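Local coordinates for type III CBASS phage resistance system CD-NTase-associated protein Cap8 (Pseudomonas aeruginosa, PDB 6P8P) that probably regulates a cGAS-like nucleotidyltransferase, as a HORMA-domain protein of a type III CBASS system that defends the bacterium against phage, at residues R7-S12 against V25-Q30; R15-T20 against S49-Q54; L40-G45 against K119-R124; S58-A63 against R69-C74. The protein carries 2 engineered substitutions. All coordinates share one frame; numbering follows the deposited sequence.

Contact 1 (R7-S12 against V25-Q30)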
loop_
_atom_site.group_PDB
_atom_site.type_symbol
_atom_site.label_atom_id
_atom_site.label_comp_id
_atom_site.label_asym_id
_atom_site.label_seq_id
_atom_site.Cartn_x
_atom_site.Cartn_y
_atom_site.Cartn_z
ATOM N N ARG A 7 -13.289 9.527 16.439
ATOM C CA ARG A 7 -14.261 8.974 15.513
ATOM C C ARG A 7 -13.908 7.502 15.342
ATOM O O ARG A 7 -12.783 7.082 15.626
ATOM C CB ARG A 7 -14.250 9.732 14.198
ATOM C CG ARG A 7 -14.774 11.181 14.264
ATOM C CD ARG A 7 -16.259 11.225 14.535
ATOM N NE ARG A 7 -16.845 12.563 14.435
ATOM C CZ ARG A 7 -16.882 13.442 15.428
ATOM N NH1 ARG A 7 -16.334 13.157 16.599
ATOM N NH2 ARG A 7 -17.455 14.625 15.235
ATOM N N THR A 8 -14.902 6.717 14.940
ATOM C CA THR A 8 -14.749 5.279 14.790
ATOM C C THR A 8 -15.499 4.876 13.533
ATOM O O THR A 8 -16.725 4.993 13.467
ATOM C CB THR A 8 -15.259 4.513 16.010
ATOM O OG1 THR A 8 -14.489 4.886 17.159
ATOM C CG2 THR A 8 -15.130 3.037 15.779
ATOM N N PHE A 9 -14.760 4.397 12.546
ATOM C CA PHE A 9 -15.337 4.018 11.265
ATOM C C PHE A 9 -15.486 2.513 11.134
ATOM O O PHE A 9 -14.591 1.755 11.514
ATOM C CB PHE A 9 -14.463 4.529 10.119
ATOM C CG PHE A 9 -14.740 5.936 9.758
ATOM C CD1 PHE A 9 -14.299 6.978 10.577
ATOM C CD2 PHE A 9 -15.501 6.242 8.659
ATOM C CE1 PHE A 9 -14.584 8.284 10.251
ATOM C CE2 PHE A 9 -15.801 7.555 8.335
ATOM C CZ PHE A 9 -15.339 8.569 9.124
ATOM N N ARG A 10 -16.601 2.097 10.542
ATOM C CA ARG A 10 -16.844 0.690 10.217
ATOM C C ARG A 10 -16.006 0.282 9.004
ATOM O O ARG A 10 -16.190 0.806 7.898
ATOM C CB ARG A 10 -18.328 0.469 9.946
ATOM C CG ARG A 10 -19.220 0.996 11.092
ATOM C CD ARG A 10 -20.686 1.090 10.661
ATOM N NE ARG A 10 -21.269 -0.223 10.441
ATOM C CZ ARG A 10 -22.491 -0.420 9.958
ATOM N NH1 ARG A 10 -23.231 0.618 9.621
ATOM N NH2 ARG A 10 -22.958 -1.649 9.792
ATOM N N SER A 11 -15.103 -0.670 9.205
ATOM C CA SER A 11 -14.229 -1.108 8.120
ATOM C C SER A 11 -14.622 -2.523 7.710
ATOM O O SER A 11 -15.813 -2.841 7.684
ATOM C CB SER A 11 -12.768 -0.998 8.548
ATOM O OG SER A 11 -11.905 -1.245 7.455
ATOM N N SER A 12 -13.649 -3.358 7.389
ATOM C CA SER A 12 -13.945 -4.655 6.798
ATOM C C SER A 12 -14.671 -5.537 7.809
ATOM O O SER A 12 -14.254 -5.607 8.966
ATOM C CB SER A 12 -12.643 -5.343 6.363
ATOM O OG SER A 12 -12.952 -6.553 5.714
ATOM N N VAL A 25 -10.739 10.122 4.442
ATOM C CA VAL A 25 -10.296 11.303 3.715
ATOM C C VAL A 25 -11.426 12.324 3.613
ATOM O O VAL A 25 -11.218 13.530 3.766
ATOM C CB VAL A 25 -9.802 10.905 2.319
ATOM C CG1 VAL A 25 -9.508 12.158 1.489
ATOM C CG2 VAL A 25 -8.550 10.013 2.421
ATOM N N GLU A 26 -12.633 11.861 3.335
ATOM C CA GLU A 26 -13.756 12.797 3.261
ATOM C C GLU A 26 -14.022 13.463 4.615
ATOM O O GLU A 26 -14.263 14.673 4.685
ATOM C CB GLU A 26 -14.998 12.074 2.746
ATOM C CG GLU A 26 -16.201 13.011 2.558
ATOM C CD GLU A 26 -15.984 14.090 1.518
ATOM O OE1 GLU A 26 -15.097 13.929 0.653
ATOM O OE2 GLU A 26 -16.707 15.110 1.576
ATOM N N LEU A 27 -13.958 12.690 5.702
ATOM C CA LEU A 27 -14.120 13.261 7.031
ATOM C C LEU A 27 -13.124 14.386 7.274
ATOM O O LEU A 27 -13.475 15.450 7.811
ATOM C CB LEU A 27 -13.934 12.176 8.077
ATOM C CG LEU A 27 -14.157 12.640 9.516
ATOM C CD1 LEU A 27 -15.634 12.580 9.880
ATOM C CD2 LEU A 27 -13.309 11.809 10.473
ATOM N N LEU A 28 -11.880 14.186 6.851
ATOM C CA LEU A 28 -10.820 15.125 7.191
ATOM C C LEU A 28 -10.685 16.292 6.237
ATOM O O LEU A 28 -10.101 17.305 6.630
ATOM C CB LEU A 28 -9.491 14.396 7.271
ATOM C CG LEU A 28 -9.344 13.395 8.403
ATOM C CD1 LEU A 28 -8.041 12.599 8.278
ATOM C CD2 LEU A 28 -9.409 14.094 9.751
ATOM N N THR A 29 -11.209 16.187 5.011
ATOM C CA THR A 29 -11.030 17.240 4.022
ATOM C C THR A 29 -12.313 17.956 3.678
ATOM O O THR A 29 -12.249 19.085 3.186
ATOM C CB THR A 29 -10.412 16.702 2.725
ATOM O OG1 THR A 29 -11.273 15.728 2.130
ATOM C CG2 THR A 29 -9.039 16.094 3.000
ATOM N N GLN A 30 -13.462 17.325 3.902
ATOM C CA GLN A 30 -14.752 18.028 3.906
ATOM C C GLN A 30 -15.024 18.683 2.554
ATOM O O GLN A 30 -15.464 19.825 2.473
ATOM C CB GLN A 30 -14.811 19.057 5.039
ATOM C CG GLN A 30 -14.724 18.444 6.437
ATOM C CD GLN A 30 -14.596 19.465 7.541
ATOM O OE1 GLN A 30 -14.118 20.584 7.323
ATOM N NE2 GLN A 30 -15.014 19.082 8.750
#
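L27 of helix 17-29 packs against F9 and the aliphatic base of R7 on strand 4-10, a small buried helix-on-sheet contact at an outer strand of the sheet. The backbones stay well apart, with R7 CA and L27 CA 9.5 Å from each other, and the side chains bridge the gap. L27 holds its CG anti to the backbone nitrogen (chi1 -177°), which carries both methyls off the helix toward the strand. Its CD2 meets the phenyl ring of F9 at the edge, close to the ring plane, 3.8 Å from CE1. L27 CB approaches F9 CZ at 4.0 Å, and L27 CD1 reaches the same CZ at 4.1 Å, so the leucine cups the outer corner of the ring. R7 shares the CD2 methyl: its CG lies 4.1 Å from L27 CD2, the two side chains crossing at about a right angle. A bend at chi2 (-69°) then turns the arginine aside, and its guanidinium is held by backbone carbonyls, NE by E89 O and NH2 by V90 O. No hydrogen bond crosses between the segments, and together they bury 127 Å². In the surrounding fold, I72 of the adjacent strand 69-75 touches both F9 and L27, while V25 and T29 rest on R37 and L40, so helix 17-29 meets the sheet with one flank and helix 35-42 with another.

Contact 2 (R15-T20 against S49-Q54). With CA (calcium ion), chain E.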
loop_
_atom_site.group_PDB
_atom_site.type_symbol
_atom_site.label_atom_id
_atom_site.label_comp_id
_atom_site.label_asym_id
_atom_site.label_seq_id
_atom_site.Cartn_x
_atom_site.Cartn_y
_atom_site.Cartn_z
ATOM N N ARG A 15 -16.988 -2.139 4.925
ATOM C CA ARG A 15 -16.296 -1.429 3.858
ATOM C C ARG A 15 -14.987 -2.149 3.605
ATOM O O ARG A 15 -14.375 -2.628 4.554
ATOM C CB ARG A 15 -15.968 0.008 4.258
ATOM C CG ARG A 15 -17.084 0.964 4.341
ATOM C CD ARG A 15 -16.509 2.278 4.848
ATOM N NE ARG A 15 -17.458 3.363 4.960
ATOM C CZ ARG A 15 -17.960 3.792 6.118
ATOM N NH1 ARG A 15 -17.669 3.174 7.254
ATOM N NH2 ARG A 15 -18.790 4.820 6.134
ATOM N N ASP A 16 -14.529 -2.199 2.355
ATOM C CA ASP A 16 -13.168 -2.680 2.147
ATOM C C ASP A 16 -12.167 -1.605 2.601
ATOM O O ASP A 16 -12.532 -0.480 2.978
ATOM C CB ASP A 16 -12.965 -3.147 0.707
ATOM C CG ASP A 16 -12.813 -2.031 -0.312
ATOM O OD1 ASP A 16 -12.261 -0.957 -0.055
ATOM O OD2 ASP A 16 -13.238 -2.286 -1.470
ATOM N N ALA A 17 -10.896 -2.001 2.681
ATOM C CA ALA A 17 -9.889 -1.119 3.280
ATOM C C ALA A 17 -9.752 0.198 2.530
ATOM O O ALA A 17 -9.497 1.257 3.143
ATOM C CB ALA A 17 -8.542 -1.841 3.356
ATOM N N LEU A 18 -9.919 0.172 1.213
ATOM C CA LEU A 18 -9.825 1.423 0.466
ATOM C C LEU A 18 -11.081 2.278 0.654
ATOM O O LEU A 18 -11.002 3.510 0.758
ATOM C CB LEU A 18 -9.574 1.120 -1.014
ATOM C CG LEU A 18 -9.500 2.330 -1.938
ATOM C CD1 LEU A 18 -8.409 2.118 -3.030
ATOM C CD2 LEU A 18 -10.826 2.556 -2.622
ATOM N N GLN A 19 -12.261 1.647 0.696
ATOM C CA GLN A 19 -13.470 2.408 0.980
ATOM C C GLN A 19 -13.393 3.059 2.350
ATOM O O GLN A 19 -13.912 4.160 2.542
ATOM C CB GLN A 19 -14.704 1.505 0.901
ATOM C CG GLN A 19 -14.987 0.974 -0.477
ATOM C CD GLN A 19 -16.069 -0.071 -0.487
ATOM O OE1 GLN A 19 -16.142 -0.912 0.418
ATOM N NE2 GLN A 19 -16.920 -0.047 -1.529
ATOM N N THR A 20 -12.763 2.382 3.307
ATOM C CA THR A 20 -12.575 2.935 4.642
ATOM C C THR A 20 -11.678 4.163 4.583
ATOM O O THR A 20 -12.015 5.222 5.106
ATOM C CB THR A 20 -11.947 1.880 5.553
ATOM O OG1 THR A 20 -12.746 0.671 5.572
ATOM C CG2 THR A 20 -11.799 2.435 6.992
ATOM N N SER A 49 -3.417 -0.502 3.050
ATOM C CA SER A 49 -2.692 -1.682 3.505
ATOM C C SER A 49 -2.738 -1.813 5.018
ATOM O O SER A 49 -2.963 -2.907 5.552
ATOM C CB SER A 49 -1.232 -1.604 3.028
ATOM O OG SER A 49 -0.437 -2.698 3.500
ATOM N N LEU A 50 -2.533 -0.703 5.714
ATOM C CA LEU A 50 -2.532 -0.712 7.172
ATOM C C LEU A 50 -3.921 -1.002 7.724
ATOM O O LEU A 50 -4.063 -1.693 8.733
ATOM C CB LEU A 50 -2.025 0.639 7.695
ATOM C CG LEU A 50 -0.575 0.967 7.380
ATOM C CD1 LEU A 50 -0.292 2.440 7.696
ATOM C CD2 LEU A 50 0.359 0.046 8.122
ATOM N N ILE A 51 -4.956 -0.439 7.104
ATOM C CA ILE A 51 -6.322 -0.745 7.510
ATOM C C ILE A 51 -6.623 -2.221 7.311
ATOM O O ILE A 51 -7.243 -2.862 8.166
ATOM C CB ILE A 51 -7.311 0.149 6.743
ATOM C CG1 ILE A 51 -7.139 1.588 7.199
ATOM C CG2 ILE A 51 -8.729 -0.342 6.928
ATOM C CD1 ILE A 51 -7.790 2.604 6.267
ATOM N N ALA A 52 -6.191 -2.785 6.185
ATOM C CA ALA A 52 -6.428 -4.201 5.944
ATOM C C ALA A 52 -5.750 -5.064 7.001
ATOM O O ALA A 52 -6.207 -6.177 7.281
ATOM C CB ALA A 52 -5.939 -4.584 4.531
ATOM N N ASP A 53 -4.649 -4.593 7.571
ATOM C CA ASP A 53 -3.965 -5.276 8.662
ATOM C C ASP A 53 -4.534 -4.920 10.031
ATOM O O ASP A 53 -3.982 -5.367 11.043
ATOM C CB ASP A 53 -2.466 -4.970 8.595
ATOM C CG ASP A 53 -1.769 -5.724 7.419
ATOM O OD1 ASP A 53 -2.198 -6.853 7.106
ATOM O OD2 ASP A 53 -0.808 -5.189 6.814
ATOM N N GLN A 54 -5.631 -4.154 10.065
ATOM C CA GLN A 54 -6.343 -3.752 11.298
ATOM C C GLN A 54 -5.473 -2.916 12.220
ATOM O O GLN A 54 -5.704 -2.850 13.443
ATOM C CB GLN A 54 -6.908 -4.959 12.061
ATOM C CG GLN A 54 -7.844 -5.809 11.226
ATOM C CD GLN A 54 -8.698 -6.759 12.035
ATOM O OE1 GLN A 54 -8.606 -6.825 13.260
ATOM N NE2 GLN A 54 -9.546 -7.479 11.353
HETATM CA CA CA E . -0.679 -6.994 5.220
HETATM O O HOH W 1 -2.264 -5.553 4.134
HETATM O O HOH W 2 0.792 -7.740 7.064
HETATM O O HOH W 3 1.012 -5.807 3.941
HETATM O O HOH W 4 -2.226 -8.957 5.463
#
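A17 and A52 bring the first turn of helix 17-29 up to the last turn of helix 44-52, their CA atoms only 5.3 Å apart. Two alanines permit this approach: A17 CB lies 4.0 Å from A52 CB. I51 wraps round the same methyl. With CG2 anti to the backbone nitrogen and CG1 beside it (chi1 -68°), it sets CG2 3.9 Å from A17 CB, while its other branch carries CD1 to 3.8 Å from A17 O. The same CD1 meets T20 CG2 at 4.1 Å, one helical turn further on. D16 and Q19 fix the helix start as a capping box: D16 OD1 takes a nearly straight bond from Q19 N (2.7 Å, 168°), and Q19 OE1 accepts from D16 N. T20 OG1 donates to D16 O from above the carbonyl plane. Helix 44-52 ends in a Schellman motif with Q54 as its positive-phi residue. Just ahead of it, D53 grips a calcium ion with both carboxylate oxygens, OD1 and OD2 each 2.4 Å from the metal; four waters also bind it, one donating to S49 O. W113 of the second subunit packs on A17 and A52. The chemistry thus divides: apolar packing joins the helices, while the calcium ties the end of helix 44-52, through D53, to D53 of the second subunit and would probably offset the repulsion between the two aspartates.

Contact 3 (L40-G45 against K119-R124)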
loop_
_atom_site.group_PDB
_atom_site.type_symbol
_atom_site.label_atom_id
_atom_site.label_comp_id
_atom_site.label_asym_id
_atom_site.label_seq_id
_atom_site.Cartn_x
_atom_site.Cartn_y
_atom_site.Cartn_z
ATOM N N LEU A 40 -3.404 13.035 1.068
ATOM C CA LEU A 40 -4.088 11.892 1.676
ATOM C C LEU A 40 -4.457 10.842 0.631
ATOM O O LEU A 40 -4.303 9.635 0.866
ATOM C CB LEU A 40 -5.330 12.363 2.424
ATOM C CG LEU A 40 -5.115 12.787 3.881
ATOM C CD1 LEU A 40 -4.220 13.941 4.037
ATOM C CD2 LEU A 40 -6.524 13.129 4.442
ATOM N N ARG A 41 -4.932 11.276 -0.534
ATOM C CA ARG A 41 -5.268 10.331 -1.586
ATOM C C ARG A 41 -4.016 9.690 -2.160
ATOM O O ARG A 41 -4.037 8.514 -2.531
ATOM C CB ARG A 41 -6.092 11.025 -2.680
ATOM C CG ARG A 41 -7.501 11.403 -2.264
ATOM C CD ARG A 41 -8.263 12.088 -3.405
ATOM N NE ARG A 41 -9.654 12.339 -3.054
ATOM C CZ ARG A 41 -10.477 13.146 -3.734
ATOM N NH1 ARG A 41 -10.044 13.794 -4.806
ATOM N NH2 ARG A 41 -11.731 13.315 -3.336
ATOM N N ALA A 42 -2.897 10.408 -2.150
ATOM C CA ALA A 42 -1.666 9.845 -2.720
ATOM C C ALA A 42 -1.129 8.654 -1.912
ATOM O O ALA A 42 -0.432 7.792 -2.469
ATOM C CB ALA A 42 -0.597 10.933 -2.813
ATOM N N VAL A 43 -1.408 8.598 -0.608
ATOM C CA VAL A 43 -0.914 7.532 0.254
ATOM C C VAL A 43 -1.944 6.413 0.409
ATOM O O VAL A 43 -1.819 5.582 1.301
ATOM C CB VAL A 43 -0.480 8.061 1.626
ATOM C CG1 VAL A 43 0.597 9.107 1.506
ATOM C CG2 VAL A 43 -1.702 8.593 2.392
ATOM N N THR A 44 -2.955 6.371 -0.465
ATOM C CA THR A 44 -4.042 5.406 -0.318
ATOM C C THR A 44 -3.533 3.977 -0.268
ATOM O O THR A 44 -4.021 3.159 0.524
ATOM C CB THR A 44 -5.043 5.556 -1.476
ATOM O OG1 THR A 44 -5.747 6.787 -1.358
ATOM C CG2 THR A 44 -6.077 4.409 -1.507
ATOM N N GLY A 45 -2.552 3.639 -1.110
ATOM C CA GLY A 45 -2.060 2.267 -1.094
ATOM C C GLY A 45 -1.519 1.872 0.272
ATOM O O GLY A 45 -1.826 0.795 0.806
ATOM N N LYS A 119 7.065 8.550 2.660
ATOM C CA LYS A 119 7.984 9.651 2.407
ATOM C C LYS A 119 7.997 10.036 0.942
ATOM O O LYS A 119 8.332 11.180 0.612
ATOM C CB LYS A 119 9.375 9.266 2.895
ATOM C CG LYS A 119 10.449 10.305 2.661
ATOM C CD LYS A 119 11.788 9.805 3.208
ATOM C CE LYS A 119 12.974 10.400 2.454
ATOM N NZ LYS A 119 14.245 9.725 2.836
ATOM N N LYS A 120 7.589 9.124 0.065
ATOM C CA LYS A 120 7.528 9.457 -1.349
ATOM C C LYS A 120 6.478 10.522 -1.631
ATOM O O LYS A 120 6.599 11.265 -2.609
ATOM C CB LYS A 120 7.182 8.220 -2.186
ATOM C CG LYS A 120 8.098 7.023 -2.059
ATOM C CD LYS A 120 7.689 5.920 -3.072
ATOM C CE LYS A 120 7.145 6.500 -4.393
ATOM N NZ LYS A 120 6.686 5.504 -5.397
ATOM N N HIS A 121 5.417 10.581 -0.817
ATOM C CA HIS A 121 4.267 11.399 -1.131
ATOM C C HIS A 121 4.073 12.581 -0.199
ATOM O O HIS A 121 3.321 13.493 -0.547
ATOM C CB HIS A 121 2.967 10.573 -1.068
ATOM C CG HIS A 121 2.973 9.369 -1.945
ATOM N ND1 HIS A 121 2.903 9.458 -3.315
ATOM C CD2 HIS A 121 3.000 8.045 -1.651
ATOM C CE1 HIS A 121 2.936 8.240 -3.835
ATOM N NE2 HIS A 121 2.984 7.365 -2.844
ATOM N N SER A 122 4.681 12.559 0.981
ATOM C CA SER A 122 4.311 13.515 2.010
ATOM C C SER A 122 5.397 13.554 3.068
ATOM O O SER A 122 6.009 12.538 3.384
ATOM C CB SER A 122 2.947 13.131 2.630
ATOM O OG SER A 122 2.589 13.971 3.716
ATOM N N SER A 123 5.591 14.732 3.647
ATOM C CA SER A 123 6.334 14.855 4.895
ATOM C C SER A 123 5.404 15.057 6.090
ATOM O O SER A 123 5.849 14.955 7.236
ATOM C CB SER A 123 7.326 16.012 4.798
ATOM O OG SER A 123 6.652 17.246 4.680
ATOM N N ARG A 124 4.119 15.290 5.842
ATOM C CA ARG A 124 3.168 15.535 6.918
ATOM C C ARG A 124 2.488 14.260 7.380
ATOM O O ARG A 124 2.035 14.183 8.544
ATOM C CB ARG A 124 2.104 16.545 6.479
ATOM C CG ARG A 124 2.689 17.931 6.142
ATOM C CD ARG A 124 1.631 18.883 5.660
ATOM N NE ARG A 124 2.192 20.207 5.399
ATOM C CZ ARG A 124 2.391 21.129 6.327
ATOM N NH1 ARG A 124 2.075 20.870 7.578
ATOM N NH2 ARG A 124 2.918 22.299 6.000
#
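H121 turns one face of its imidazole to the backbone of A42, whose carbonyl oxygen sits over the middle of the ring, 3.4 Å above its plane. A42 O is 3.5 Å from H121 NE2, yet the angle is too poor for a hydrogen bond; this is a carbonyl resting on a ring face, which any positive charge on the imidazole would probably strengthen. The A42 methyl joins in, with CB 3.8 Å from H121 ND1. V43 adds its CG1 branch, 3.8 Å from H121 CB, the valine and histidine running alongside each other with their tips in opposite senses. H121 CG stands beside the backbone nitrogen (chi1 -56°) and chi2 is near -71°, a pose that lays the ring across A42. The CB of K120 lies over the opposite face, so the imidazole is flanked on both sides.

A second shell sets the two backbones. R41 O accepts from T44 twice, from T44 N and from T44 OG1 at 2.7 Å, both donors on one side of the carbonyl and holding the junction between helices 35-42 and 44-52. After H121, S122 OG takes the N-H of R124 at 2.9 Å in an ST turn.

E39 of helix 35-42 also bonds S122 OG, linking helix and loop a second time. Further out, V43 packs on W21 of helix 17-29 and on I125 at the start of strand 125-129. The contact therefore pins the loop after helix 111-119 to the junction of two helices, beside the second subunit, whose T44 receives a weak bond from K120 NZ.

Contact 4 (S58-A63 against R69-C74)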
loop_
_atom_site.group_PDB
_atom_site.type_symbol
_atom_site.label_atom_id
_atom_site.label_comp_id
_atom_site.label_asym_id
_atom_site.label_seq_id
_atom_site.Cartn_x
_atom_site.Cartn_y
_atom_site.Cartn_z
ATOM N N SER A 58 -6.856 -0.656 17.559
ATOM C CA SER A 58 -6.569 -0.305 18.944
ATOM C C SER A 58 -5.601 0.857 19.086
ATOM O O SER A 58 -5.261 1.223 20.212
ATOM C CB SER A 58 -6.024 -1.517 19.709
ATOM O OG SER A 58 -6.988 -2.552 19.708
ATOM N N ALA A 59 -5.151 1.446 17.984
ATOM C CA ALA A 59 -4.239 2.552 17.969
ATOM C C ALA A 59 -4.825 3.478 16.904
ATOM O O ALA A 59 -5.012 3.047 15.767
ATOM C CB ALA A 59 -2.813 2.163 17.615
ATOM N N PRO A 60 -5.085 4.743 17.215
ATOM C CA PRO A 60 -5.816 5.588 16.252
ATOM C C PRO A 60 -4.934 6.173 15.153
ATOM O O PRO A 60 -3.738 6.385 15.315
ATOM C CB PRO A 60 -6.407 6.697 17.136
ATOM C CG PRO A 60 -5.405 6.813 18.286
ATOM C CD PRO A 60 -4.903 5.404 18.529
ATOM N N ILE A 61 -5.561 6.407 14.003
ATOM C CA ILE A 61 -5.074 7.398 13.053
ATOM C C ILE A 61 -5.262 8.772 13.683
ATOM O O ILE A 61 -6.348 9.091 14.178
ATOM C CB ILE A 61 -5.842 7.287 11.726
ATOM C CG1 ILE A 61 -5.554 5.954 11.068
ATOM C CG2 ILE A 61 -5.472 8.474 10.848
ATOM C CD1 ILE A 61 -6.579 5.548 10.012
ATOM N N VAL A 62 -4.192 9.557 13.768
ATOM C CA VAL A 62 -4.267 10.844 14.462
ATOM C C VAL A 62 -3.970 11.985 13.520
ATOM O O VAL A 62 -2.867 12.072 12.975
ATOM C CB VAL A 62 -3.318 10.913 15.662
ATOM C CG1 VAL A 62 -3.494 12.253 16.370
ATOM C CG2 VAL A 62 -3.577 9.756 16.611
ATOM N N ALA A 63 -4.939 12.883 13.361
ATOM C CA ALA A 63 -4.753 14.119 12.614
ATOM C C ALA A 63 -4.526 15.261 13.598
ATOM O O ALA A 63 -5.219 15.342 14.623
ATOM C CB ALA A 63 -5.980 14.417 11.754
ATOM N N ARG A 69 -7.249 18.035 17.821
ATOM C CA ARG A 69 -6.709 16.763 17.358
ATOM C C ARG A 69 -7.845 15.782 17.152
ATOM O O ARG A 69 -8.827 15.800 17.899
ATOM C CB ARG A 69 -5.724 16.236 18.400
ATOM C CG ARG A 69 -5.305 14.818 18.254
ATOM C CD ARG A 69 -4.256 14.460 19.312
ATOM N NE ARG A 69 -3.130 15.380 19.266
ATOM C CZ ARG A 69 -1.940 15.137 19.805
ATOM N NH1 ARG A 69 -1.719 13.991 20.437
ATOM N NH2 ARG A 69 -0.971 16.041 19.710
ATOM N N THR A 70 -7.732 14.958 16.104
ATOM C CA THR A 70 -8.754 13.968 15.780
ATOM C C THR A 70 -8.115 12.593 15.858
ATOM O O THR A 70 -7.119 12.332 15.167
ATOM C CB THR A 70 -9.337 14.189 14.381
ATOM O OG1 THR A 70 -9.803 15.524 14.258
ATOM C CG2 THR A 70 -10.486 13.215 14.105
ATOM N N ARG A 71 -8.711 11.708 16.648
ATOM C CA ARG A 71 -8.312 10.309 16.731
ATOM C C ARG A 71 -9.329 9.462 15.980
ATOM O O ARG A 71 -10.532 9.533 16.275
ATOM C CB ARG A 71 -8.240 9.865 18.199
ATOM C CG ARG A 71 -7.084 10.451 18.953
ATOM C CD ARG A 71 -7.138 10.097 20.453
ATOM N NE ARG A 71 -5.944 10.576 21.137
ATOM C CZ ARG A 71 -5.763 10.522 22.452
ATOM N NH1 ARG A 71 -6.705 10.007 23.230
ATOM N NH2 ARG A 71 -4.645 10.989 22.986
ATOM N N ILE A 72 -8.868 8.654 15.019
ATOM C CA ILE A 72 -9.795 7.850 14.229
ATOM C C ILE A 72 -9.468 6.384 14.417
ATOM O O ILE A 72 -8.371 5.941 14.070
ATOM C CB ILE A 72 -9.764 8.219 12.736
ATOM C CG1 ILE A 72 -9.993 9.710 12.561
ATOM C CG2 ILE A 72 -10.807 7.413 11.989
ATOM C CD1 ILE A 72 -9.657 10.260 11.224
ATOM N N TYR A 73 -10.431 5.636 14.931
ATOM C CA TYR A 73 -10.350 4.198 15.060
ATOM C C TYR A 73 -11.173 3.531 13.968
ATOM O O TYR A 73 -12.070 4.124 13.382
ATOM C CB TYR A 73 -10.868 3.734 16.409
ATOM C CG TYR A 73 -10.001 4.145 17.576
ATOM C CD1 TYR A 73 -10.211 5.345 18.236
ATOM C CD2 TYR A 73 -8.966 3.323 18.012
ATOM C CE1 TYR A 73 -9.404 5.710 19.325
ATOM C CE2 TYR A 73 -8.178 3.665 19.084
ATOM C CZ TYR A 73 -8.389 4.863 19.726
ATOM O OH TYR A 73 -7.589 5.179 20.801
ATOM N N CYS A 74 -10.852 2.281 13.699
ATOM C CA CYS A 74 -11.630 1.468 12.776
ATOM C C CYS A 74 -12.155 0.236 13.487
ATOM O O CYS A 74 -11.452 -0.336 14.312
ATOM C CB CYS A 74 -10.779 0.999 11.573
ATOM S SG CYS A 74 -10.364 2.347 10.444
HETATM O O HOH W 5 -6.168 3.101 22.295
#
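S58 starts the segment against Y73, its carbonyl carbon lying at the edge of the ring, in plane, 3.8 Å from Y73 CE2. One water donates to S58 O and also bonds Y73 OH. A59 N comes 3.9 Å from Y73 CE2, and P60 then covers a face: its CB stands 3.9 Å from the centroid of the Y73 ring, 15° off the normal, a CH-pi contact. P60 CD continues along the tyrosine to 3.5 Å from Y73 OH, so that the proline ring lies alongside the tyrosine. I61 opens the paired strand. It forms an antiparallel hydrogen-bonded pair with I72: I61 N to I72 O at 2.8 Å and I72 N to I61 O at 2.7 Å. V62 faces R71 in a non-hydrogen-bonded pair. Its CG1, anti to the backbone nitrogen (chi1 -178°), touches R69 CG at 3.7 Å, an aliphatic contact with the arginine chain. A63 pairs with T70 through two bonds, A63 N to T70 O and T70 N to A63 O. I61, A63, T70 and I72 share one sheet face, where I61 and I72 meet I24 and A63 meets L28 of helix 17-29; V62 and R71 project from the other. The strands run antiparallel at 160°, a regular beta hairpin at the centre of the HORMA-domain sheet, flanked by strands 4-10 and 101-106.

In the fold
Contacts 1 and 2 are buried; contact 4 is buried on the face of I61 and I72 and more open on that of R71; contact 3 is partly buried, nearer the surface. Contact 4 rests on paired backbone bonds, whereas the other three have none across their segments and work through packing. Backbone bonds of R7 with R71 and F9 with Y73 join contacts 1 and 4 in one sheet. Contacts 1 and 2 both use helix 17-29, one near its end and one at its start, and join through S11 OG and T20 OG1. Contacts 2 and 3 share helix 44-52 at opposite ends, and both touch the second subunit. T20 against C74 connects contacts 2 and 4, while contacts 3 and 4 do not touch.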